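PDB 6SNR: lipid II:glycine glycyltransferase from Staphylococcus aureus, which probably adds the first glycine of the pentaglycine cross-bridge to the lysine of lipid II, using glycyl-tRNA as donor, during peptidoglycan synthesis. Local coordinates for residues M1-V15 / R42-Q56. Numbering follows the deposited sequence.
Sequences MEKMHITNQEHDAFV and RIAVGRDGEVQGVAQ
The His11 ring is sandwiched between Arg42 CD over one face and Val15 CG2 over the opposite one. This CH-pi contact puts Arg42 CD 3.6 Å from the His11 ring centroid. Asp12 OD1 lies at the ring edge, in plane, and accepts a weak bond from His11 ND1. Val51 CG1 covers one face of the Phe14 ring, 3.9 Å from its centroid. With CG anti to the backbone N (chi1 -176°), Phe14 reaches strand 50-56. Asn8 CA and His11 CB lie over one face of the Arg42 guanidinium, with Ile6 O in plane at its edge. Arg42 NH1 and NH2 donate to Ile6 O, NH2 at 2.9 Å, from the same face of the carbonyl plane. Arg42 NH2 also donates to Asn8 OD1 at 2.8 Å, with the amide and guanidinium planes 84° apart. A water joins Asn8 OD1 to Arg42 NE. Ile6 CD1 packs against Ala44 CB and Val54 CG1.

Toward the N-terminus, strand 2-3 is outermost in the sheet, with Glu2 and Gly46 an antiparallel hydrogen-bonded pair. Met4 SD lies 3.5 Å from Gly46 N, on the face where glycine carries no side chain. Thr7 and Glu10 form a capping box. Arg42 thus ties the loop and helix start to the sheet; apolar contacts seat the helix on strand 50-56. His11 NE2 is buried without a polar partner, consistent with a neutral ring protonated at ND1.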
ATOM      1  N   MET A   1      30.034   2.287  21.584  1.00 45.10           N
ATOM      2  CA  MET A   1      28.951   1.945  22.565  1.00 44.58           C
ATOM      3  C   MET A   1      28.826   0.425  22.726  1.00 37.77           C
ATOM      4  O   MET A   1      29.846  -0.235  22.702  1.00 41.72           O
ATOM      5  CB  MET A   1      27.653   2.596  22.135  1.00 40.34           C
ATOM      6  CG  MET A   1      27.146   2.196  20.758  1.00 40.91           C
ATOM      7  SD  MET A   1      25.531   2.967  20.599  1.00 34.94           S
ATOM      8  CE  MET A   1      26.077   4.662  20.436  1.00 34.06           C
ATOM      9  N   GLU A   2      27.628  -0.156  22.862  1.00 33.80           N
ATOM     10  CA  GLU A   2      27.550  -1.585  23.199  1.00 32.00           C
ATOM     11  C   GLU A   2      26.645  -2.386  22.257  1.00 27.88           C
ATOM     12  O   GLU A   2      25.625  -1.871  21.811  1.00 25.20           O
ATOM     13  CB  GLU A   2      27.076  -1.717  24.657  1.00 36.78           C
ATOM     14  CG  GLU A   2      26.191  -2.886  25.036  1.00 41.99           C
ATOM     15  CD  GLU A   2      25.772  -2.840  26.508  1.00 48.12           C
ATOM     16  OE1 GLU A   2      25.551  -1.732  27.053  1.00 48.68           O
ATOM     17  OE2 GLU A   2      25.649  -3.921  27.126  1.00 52.20           O
ATOM     18  N   LYS A   3      27.052  -3.616  21.965  1.00 24.62           N
ATOM     19  CA  LYS A   3      26.247  -4.546  21.199  1.00 24.68           C
ATOM     20  C   LYS A   3      25.179  -5.089  22.128  1.00 24.38           C
ATOM     21  O   LYS A   3      25.462  -5.354  23.267  1.00 25.42           O
ATOM     22  CB  LYS A   3      27.059  -5.690  20.624  1.00 26.38           C
ATOM     23  CG  LYS A   3      28.139  -5.302  19.633  1.00 29.80           C
ATOM     24  CD  LYS A   3      28.740  -6.544  19.021  1.00 35.72           C
ATOM     25  CE  LYS A   3      29.908  -7.067  19.820  1.00 43.07           C
ATOM     26  NZ  LYS A   3      31.114  -6.222  19.605  1.00 45.89           N
ATOM     27  N   MET A   4      23.945  -5.257  21.639  1.00 20.97           N
ATOM     28  CA  MET A   4      22.854  -5.696  22.508  1.00 21.48           C
ATOM     29  C   MET A   4      22.093  -6.846  21.892  1.00 22.47           C
ATOM     30  O   MET A   4      21.962  -6.932  20.665  1.00 22.65           O
ATOM     31  CB  MET A   4      21.883  -4.549  22.746  1.00 21.23           C
ATOM     32  CG  MET A   4      22.480  -3.344  23.440  1.00 22.44           C
ATOM     33  SD  MET A   4      21.404  -1.922  23.612  1.00 24.55           S
ATOM     34  CE  MET A   4      20.078  -2.541  24.642  1.00 25.91           C
ATOM     35  N   HIS A   5      21.550  -7.699  22.747  1.00 22.55           N
ATOM     36  CA  HIS A   5      20.639  -8.739  22.374  1.00 20.56           C
ATOM     37  C   HIS A   5      19.245  -8.284  22.780  1.00 20.23           C
ATOM     38  O   HIS A   5      18.968  -8.016  23.978  1.00 20.83           O
ATOM     39  CB  HIS A   5      20.979 -10.058  23.092  1.00 21.41           C
ATOM     40  CG  HIS A   5      19.932 -11.124  22.966  1.00 23.82           C
ATOM     41  ND1 HIS A   5      19.735 -12.093  23.944  1.00 22.63           N
ATOM     42  CD2 HIS A   5      18.992 -11.363  22.012  1.00 23.76           C
ATOM     43  CE1 HIS A   5      18.749 -12.890  23.575  1.00 25.62           C
ATOM     44  NE2 HIS A   5      18.268 -12.455  22.415  1.00 24.44           N
ATOM     45  N   ILE A   6      18.398  -8.147  21.762  1.00 19.61           N
ATOM     46  CA  ILE A   6      16.970  -7.828  21.943  1.00 19.88           C
ATOM     47  C   ILE A   6      16.110  -8.870  21.259  1.00 18.55           C
ATOM     48  O   ILE A   6      16.534  -9.546  20.300  1.00 19.57           O
ATOM     49  CB  ILE A   6      16.634  -6.397  21.524  1.00 19.80           C
ATOM     50  CG1 ILE A   6      16.685  -6.189  19.998  1.00 18.99           C
ATOM     51  CG2 ILE A   6      17.602  -5.475  22.203  1.00 19.45           C
ATOM     52  CD1 ILE A   6      16.379  -4.764  19.602  1.00 19.83           C
ATOM     53  N   THR A   7      14.872  -9.048  21.754  1.00 18.81           N
ATOM     54  CA  THR A   7      14.016 -10.051  21.231  1.00 19.68           C
ATOM     55  C   THR A   7      13.450  -9.621  19.879  1.00 18.45           C
ATOM     56  O   THR A   7      13.561  -8.443  19.525  1.00 19.81           O
ATOM     57  CB  THR A   7      12.796 -10.333  22.150  1.00 20.28           C
ATOM     58  OG1 THR A   7      11.962  -9.179  22.208  1.00 22.66           O
ATOM     59  CG2 THR A   7      13.279 -10.722  23.568  1.00 24.17           C
ATOM     60  N   ASN A   8      12.847 -10.550  19.168  1.00 19.49           N
ATOM     61  CA  ASN A   8      12.118 -10.173  17.898  1.00 17.81           C
ATOM     62  C   ASN A   8      11.078  -9.056  18.121  1.00 19.03           C
ATOM     63  O   ASN A   8      10.988  -8.082  17.341  1.00 18.04           O
ATOM     64  CB  ASN A   8      11.446 -11.387  17.252  1.00 19.59           C
ATOM     65  CG  ASN A   8      12.425 -12.359  16.585  1.00 20.56           C
ATOM     66  OD1 ASN A   8      13.630 -12.301  16.749  1.00 22.73           O
ATOM     67  ND2 ASN A   8      11.872 -13.283  15.829  1.00 23.72           N
ATOM     68  N   GLN A   9      10.278  -9.192  19.191  1.00 20.76           N
ATOM     69  CA  GLN A   9       9.267  -8.182  19.478  1.00 20.83           C
ATOM     70  C   GLN A   9       9.870  -6.825  19.822  1.00 20.09           C
ATOM     71  O   GLN A   9       9.367  -5.809  19.431  1.00 19.78           O
ATOM     72  CB  GLN A   9       8.346  -8.656  20.606  1.00 23.83           C
ATOM     73  CG  GLN A   9       7.442  -9.760  20.193  1.00 26.33           C
ATOM     74  CD  GLN A   9       8.054 -11.086  20.383  1.00 27.82           C
ATOM     75  OE1 GLN A   9       9.251 -11.218  20.725  1.00 29.58           O
ATOM     76  NE2 GLN A   9       7.229 -12.116  20.214  1.00 32.74           N
ATOM     77  N   GLU A  10      10.977  -6.809  20.575  1.00 19.07           N
ATOM     78  CA  GLU A  10      11.664  -5.598  20.894  1.00 19.52           C
ATOM     79  C   GLU A  10      12.219  -4.902  19.652  1.00 17.23           C
ATOM     80  O   GLU A  10      12.119  -3.708  19.526  1.00 17.86           O
ATOM     81  CB  GLU A  10      12.765  -5.878  21.929  1.00 19.15           C
ATOM     82  CG  GLU A  10      12.181  -6.221  23.317  1.00 23.56           C
ATOM     83  CD  GLU A  10      13.203  -6.784  24.295  1.00 27.77           C
ATOM     84  OE1 GLU A  10      14.283  -7.330  23.942  1.00 25.21           O
ATOM     85  OE2 GLU A  10      12.873  -6.709  25.508  1.00 33.65           O
ATOM     86  N   HIS A  11      12.850  -5.667  18.781  1.00 18.52           N
ATOM     87  CA  HIS A  11      13.327  -5.164  17.475  1.00 15.95           C
ATOM     88  C   HIS A  11      12.183  -4.552  16.684  1.00 15.52           C
ATOM     89  O   HIS A  11      12.265  -3.432  16.238  1.00 16.66           O
ATOM     90  CB  HIS A  11      13.933  -6.318  16.673  1.00 14.98           C
ATOM     91  CG  HIS A  11      14.364  -5.938  15.292  1.00 16.46           C
ATOM     92  ND1 HIS A  11      13.551  -5.977  14.174  1.00 18.11           N
ATOM     93  CD2 HIS A  11      15.564  -5.463  14.877  1.00 13.74           C
ATOM     94  CE1 HIS A  11      14.276  -5.604  13.111  1.00 14.29           C
ATOM     95  NE2 HIS A  11      15.471  -5.239  13.527  1.00 19.57           N
ATOM     96  N   ASP A  12      11.115  -5.311  16.510  1.00 17.76           N
ATOM     97  CA  ASP A  12       9.967  -4.856  15.723  1.00 16.64           C
ATOM     98  C   ASP A  12       9.353  -3.572  16.336  1.00 17.74           C
ATOM     99  O   ASP A  12       8.999  -2.626  15.641  1.00 17.11           O
ATOM    100  CB  ASP A  12       8.920  -5.969  15.580  1.00 16.12           C
ATOM    101  CG  ASP A  12       9.370  -7.102  14.671  1.00 15.71           C
ATOM    102  OD1 ASP A  12      10.339  -6.834  13.878  1.00 16.27           O
ATOM    103  OD2 ASP A  12       8.785  -8.200  14.745  1.00 17.11           O
ATOM    104  N   ALA A  13       9.265  -3.518  17.662  1.00 17.31           N
ATOM    105  CA  ALA A  13       8.775  -2.299  18.314  1.00 19.39           C
ATOM    106  C   ALA A  13       9.625  -1.071  17.999  1.00 19.62           C
ATOM    107  O   ALA A  13       9.127   0.015  17.661  1.00 20.68           O
ATOM    108  CB  ALA A  13       8.635  -2.535  19.824  1.00 20.72           C
ATOM    109  N   PHE A  14      10.942  -1.259  18.065  1.00 17.56           N
ATOM    110  CA  PHE A  14      11.880  -0.210  17.768  1.00 18.07           C
ATOM    111  C   PHE A  14      11.745   0.233  16.328  1.00 17.11           C
ATOM    112  O   PHE A  14      11.703   1.456  16.057  1.00 19.72           O
ATOM    113  CB  PHE A  14      13.314  -0.675  18.045  1.00 18.80           C
ATOM    114  CG  PHE A  14      14.338   0.413  17.855  1.00 19.02           C
ATOM    115  CD1 PHE A  14      14.916   0.656  16.637  1.00 20.12           C
ATOM    116  CD2 PHE A  14      14.704   1.213  18.921  1.00 21.46           C
ATOM    117  CE1 PHE A  14      15.853   1.676  16.482  1.00 21.77           C
ATOM    118  CE2 PHE A  14      15.627   2.224  18.770  1.00 21.78           C
ATOM    119  CZ  PHE A  14      16.211   2.456  17.545  1.00 20.16           C
ATOM    120  N   VAL A  15      11.682  -0.707  15.379  1.00 17.96           N
ATOM    121  CA  VAL A  15      11.488  -0.372  13.953  1.00 17.20           C
ATOM    122  C   VAL A  15      10.180   0.411  13.708  1.00 17.36           C
ATOM    123  O   VAL A  15      10.159   1.409  13.004  1.00 18.57           O
ATOM    124  CB  VAL A  15      11.512  -1.641  13.069  1.00 18.25           C
ATOM    125  CG1 VAL A  15      11.186  -1.340  11.588  1.00 16.63           C
ATOM    126  CG2 VAL A  15      12.876  -2.372  13.192  1.00 17.55           C
ATOM    127  N   ARG A  42      20.100 -10.527  13.002  1.00 15.01           N
ATOM    128  CA  ARG A  42      19.860  -9.203  13.550  1.00 15.10           C
ATOM    129  C   ARG A  42      21.054  -8.682  14.329  1.00 15.33           C
ATOM    130  O   ARG A  42      21.841  -9.465  14.904  1.00 18.04           O
ATOM    131  CB  ARG A  42      18.579  -9.172  14.447  1.00 16.01           C
ATOM    132  CG  ARG A  42      17.270  -9.354  13.680  1.00 17.59           C
ATOM    133  CD  ARG A  42      16.108  -8.898  14.546  1.00 17.00           C
ATOM    134  NE  ARG A  42      15.805  -9.919  15.599  1.00 16.61           N
ATOM    135  CZ  ARG A  42      16.091  -9.776  16.896  1.00 17.20           C
ATOM    136  NH1 ARG A  42      16.767  -8.736  17.357  1.00 18.26           N
ATOM    137  NH2 ARG A  42      15.748 -10.750  17.756  1.00 19.38           N
ATOM    138  N   ILE A  43      21.143  -7.366  14.395  1.00 14.74           N
ATOM    139  CA  ILE A  43      22.095  -6.600  15.226  1.00 16.05           C
ATOM    140  C   ILE A  43      21.323  -5.491  15.929  1.00 17.91           C
ATOM    141  O   ILE A  43      20.304  -4.997  15.445  1.00 19.01           O
ATOM    142  CB  ILE A  43      23.282  -5.998  14.450  1.00 17.07           C
ATOM    143  CG1 ILE A  43      22.834  -5.099  13.262  1.00 17.91           C
ATOM    144  CG2 ILE A  43      24.131  -7.126  13.879  1.00 17.52           C
ATOM    145  CD1 ILE A  43      23.958  -4.418  12.459  1.00 18.61           C
ATOM    146  N   ALA A  44      21.819  -5.084  17.095  1.00 16.85           N
ATOM    147  CA  ALA A  44      21.287  -3.957  17.855  1.00 17.73           C
ATOM    148  C   ALA A  44      22.429  -3.349  18.611  1.00 18.82           C
ATOM    149  O   ALA A  44      23.318  -4.062  19.054  1.00 18.35           O
ATOM    150  CB  ALA A  44      20.145  -4.363  18.774  1.00 18.41           C
ATOM    151  N   VAL A  45      22.430  -2.034  18.705  1.00 19.08           N
ATOM    152  CA  VAL A  45      23.428  -1.271  19.476  1.00 21.13           C
ATOM    153  C   VAL A  45      22.731  -0.195  20.338  1.00 20.98           C
ATOM    154  O   VAL A  45      21.620   0.274  20.044  1.00 21.56           O
ATOM    155  CB  VAL A  45      24.451  -0.606  18.535  1.00 20.30           C
ATOM    156  CG1 VAL A  45      25.177  -1.611  17.653  1.00 19.58           C
ATOM    157  CG2 VAL A  45      23.783   0.481  17.710  1.00 20.40           C
ATOM    158  N   GLY A  46      23.344   0.135  21.476  1.00 22.44           N
ATOM    159  CA  GLY A  46      22.810   1.160  22.352  1.00 23.73           C
ATOM    160  C   GLY A  46      23.720   1.459  23.541  1.00 25.89           C
ATOM    161  O   GLY A  46      24.873   1.048  23.559  1.00 25.71           O
ATOM    162  N   ARG A  47      23.188   2.217  24.488  1.00 30.10           N
ATOM    163  CA  ARG A  47      23.947   2.645  25.680  1.00 34.20           C
ATOM    164  C   ARG A  47      22.994   2.719  26.850  1.00 33.80           C
ATOM    165  O   ARG A  47      21.840   3.145  26.690  1.00 31.09           O
ATOM    166  CB  ARG A  47      24.543   4.040  25.483  1.00 38.89           C
ATOM    167  CG  ARG A  47      25.793   4.091  24.640  1.00 46.65           C
ATOM    168  CD  ARG A  47      26.390   5.491  24.630  1.00 52.03           C
ATOM    169  NE  ARG A  47      27.106   5.816  25.872  1.00 57.80           N
ATOM    170  CZ  ARG A  47      26.623   6.541  26.885  1.00 62.52           C
ATOM    171  NH1 ARG A  47      25.387   7.042  26.855  1.00 68.38           N
ATOM    172  NH2 ARG A  47      27.383   6.763  27.952  1.00 63.08           N
ATOM    173  N   ASP A  48      23.476   2.316  28.026  1.00 37.55           N
ATOM    174  CA  ASP A  48      22.691   2.429  29.264  1.00 38.45           C
ATOM    175  C   ASP A  48      21.374   1.675  29.206  1.00 37.22           C
ATOM    176  O   ASP A  48      20.390   2.115  29.809  1.00 37.35           O
ATOM    177  CB  ASP A  48      22.399   3.903  29.603  1.00 41.35           C
ATOM    178  CG  ASP A  48      23.648   4.774  29.610  1.00 43.75           C
ATOM    179  OD1 ASP A  48      24.659   4.355  30.199  1.00 46.52           O
ATOM    180  OD2 ASP A  48      23.616   5.874  29.016  1.00 48.92           O
ATOM    181  N   GLY A  49      21.347   0.558  28.472  1.00 35.33           N
ATOM    182  CA  GLY A  49      20.146  -0.289  28.334  1.00 34.67           C
ATOM    183  C   GLY A  49      19.109   0.201  27.323  1.00 33.25           C
ATOM    184  O   GLY A  49      18.032  -0.384  27.184  1.00 29.82           O
ATOM    185  N   GLU A  50      19.419   1.302  26.647  1.00 32.79           N
ATOM    186  CA  GLU A  50      18.503   1.905  25.682  1.00 31.95           C
ATOM    187  C   GLU A  50      19.050   1.648  24.280  1.00 27.83           C
ATOM    188  O   GLU A  50      20.148   2.112  23.967  1.00 26.84           O
ATOM    189  CB  GLU A  50      18.442   3.409  25.935  1.00 37.71           C
ATOM    190  CG  GLU A  50      17.488   4.206  25.056  1.00 42.10           C
ATOM    191  CD  GLU A  50      17.544   5.694  25.384  1.00 49.84           C
ATOM    192  OE1 GLU A  50      17.538   6.033  26.593  1.00 55.03           O
ATOM    193  OE2 GLU A  50      17.617   6.523  24.444  1.00 52.52           O
ATOM    194  N   VAL A  51      18.268   0.971  23.443  1.00 27.03           N
ATOM    195  CA  VAL A  51      18.667   0.746  22.040  1.00 24.50           C
ATOM    196  C   VAL A  51      18.727   2.086  21.274  1.00 21.67           C
ATOM    197  O   VAL A  51      17.813   2.925  21.401  1.00 23.08           O
ATOM    198  CB  VAL A  51      17.650  -0.185  21.347  1.00 23.87           C
ATOM    199  CG1 VAL A  51      17.968  -0.369  19.841  1.00 23.56           C
ATOM    200  CG2 VAL A  51      17.554  -1.542  22.048  1.00 23.99           C
ATOM    201  N   GLN A  52      19.771   2.289  20.470  1.00 22.35           N
ATOM    202  CA  GLN A  52      19.904   3.493  19.609  1.00 22.23           C
ATOM    203  C   GLN A  52      19.835   3.143  18.110  1.00 21.13           C
ATOM    204  O   GLN A  52      19.635   4.041  17.276  1.00 21.88           O
ATOM    205  CB  GLN A  52      21.177   4.294  19.921  1.00 26.51           C
ATOM    206  CG  GLN A  52      21.177   4.967  21.293  1.00 30.59           C
ATOM    207  CD  GLN A  52      22.395   5.853  21.490  1.00 35.08           C
ATOM    208  OE1 GLN A  52      22.994   6.348  20.525  1.00 39.87           O
ATOM    209  NE2 GLN A  52      22.777   6.062  22.747  1.00 39.56           N
ATOM    210  N   GLY A  53      19.978   1.869  17.754  1.00 19.71           N
ATOM    211  CA  GLY A  53      19.798   1.454  16.329  1.00 19.76           C
ATOM    212  C   GLY A  53      19.723  -0.049  16.200  1.00 19.15           C
ATOM    213  O   GLY A  53      20.289  -0.775  17.026  1.00 18.49           O
ATOM    214  N   VAL A  54      19.051  -0.534  15.149  1.00 17.06           N
ATOM    215  CA  VAL A  54      18.967  -1.941  14.848  1.00 16.26           C
ATOM    216  C   VAL A  54      19.079  -2.165  13.371  1.00 16.85           C
ATOM    217  O   VAL A  54      19.005  -1.197  12.577  1.00 16.35           O
ATOM    218  CB  VAL A  54      17.628  -2.554  15.321  1.00 17.86           C
ATOM    219  CG1 VAL A  54      17.435  -2.286  16.801  1.00 18.35           C
ATOM    220  CG2 VAL A  54      16.456  -1.964  14.524  1.00 17.17           C
ATOM    221  N   ALA A  55      19.275  -3.405  13.005  1.00 16.76           N
ATOM    222  CA  ALA A  55      19.243  -3.790  11.601  1.00 14.36           C
ATOM    223  C   ALA A  55      18.982  -5.274  11.477  1.00 16.10           C
ATOM    224  O   ALA A  55      19.436  -6.087  12.288  1.00 15.91           O
ATOM    225  CB  ALA A  55      20.536  -3.367  10.902  1.00 15.34           C
ATOM    226  N   GLN A  56      18.196  -5.630  10.482  1.00 15.03           N
ATOM    227  CA  GLN A  56      17.954  -6.964  10.082  1.00 14.36           C
ATOM    228  C   GLN A  56      18.672  -7.220   8.747  1.00 16.56           C
ATOM    229  O   GLN A  56      18.453  -6.533   7.757  1.00 15.96           O
ATOM    230  CB  GLN A  56      16.456  -7.175   9.886  1.00 16.15           C
ATOM    231  CG  GLN A  56      16.115  -8.541   9.483  1.00 16.87           C
ATOM    232  CD  GLN A  56      14.647  -8.784   9.613  1.00 19.68           C
ATOM    233  OE1 GLN A  56      13.844  -8.332   8.777  1.00 21.68           O
ATOM    234  NE2 GLN A  56      14.285  -9.456  10.666  1.00 16.57           N
TER
HETATM  235  O   HOH W   1      23.016  -0.639  26.351  1.00 31.82           O
HETATM  236  O   HOH W   2      25.951   0.960  28.326  1.00 42.97           O
HETATM  237  O   HOH W   3      23.745  -7.173  18.394  1.00 20.52           O
HETATM  238  O   HOH W   4      15.449 -12.456  14.388  1.00 22.99           O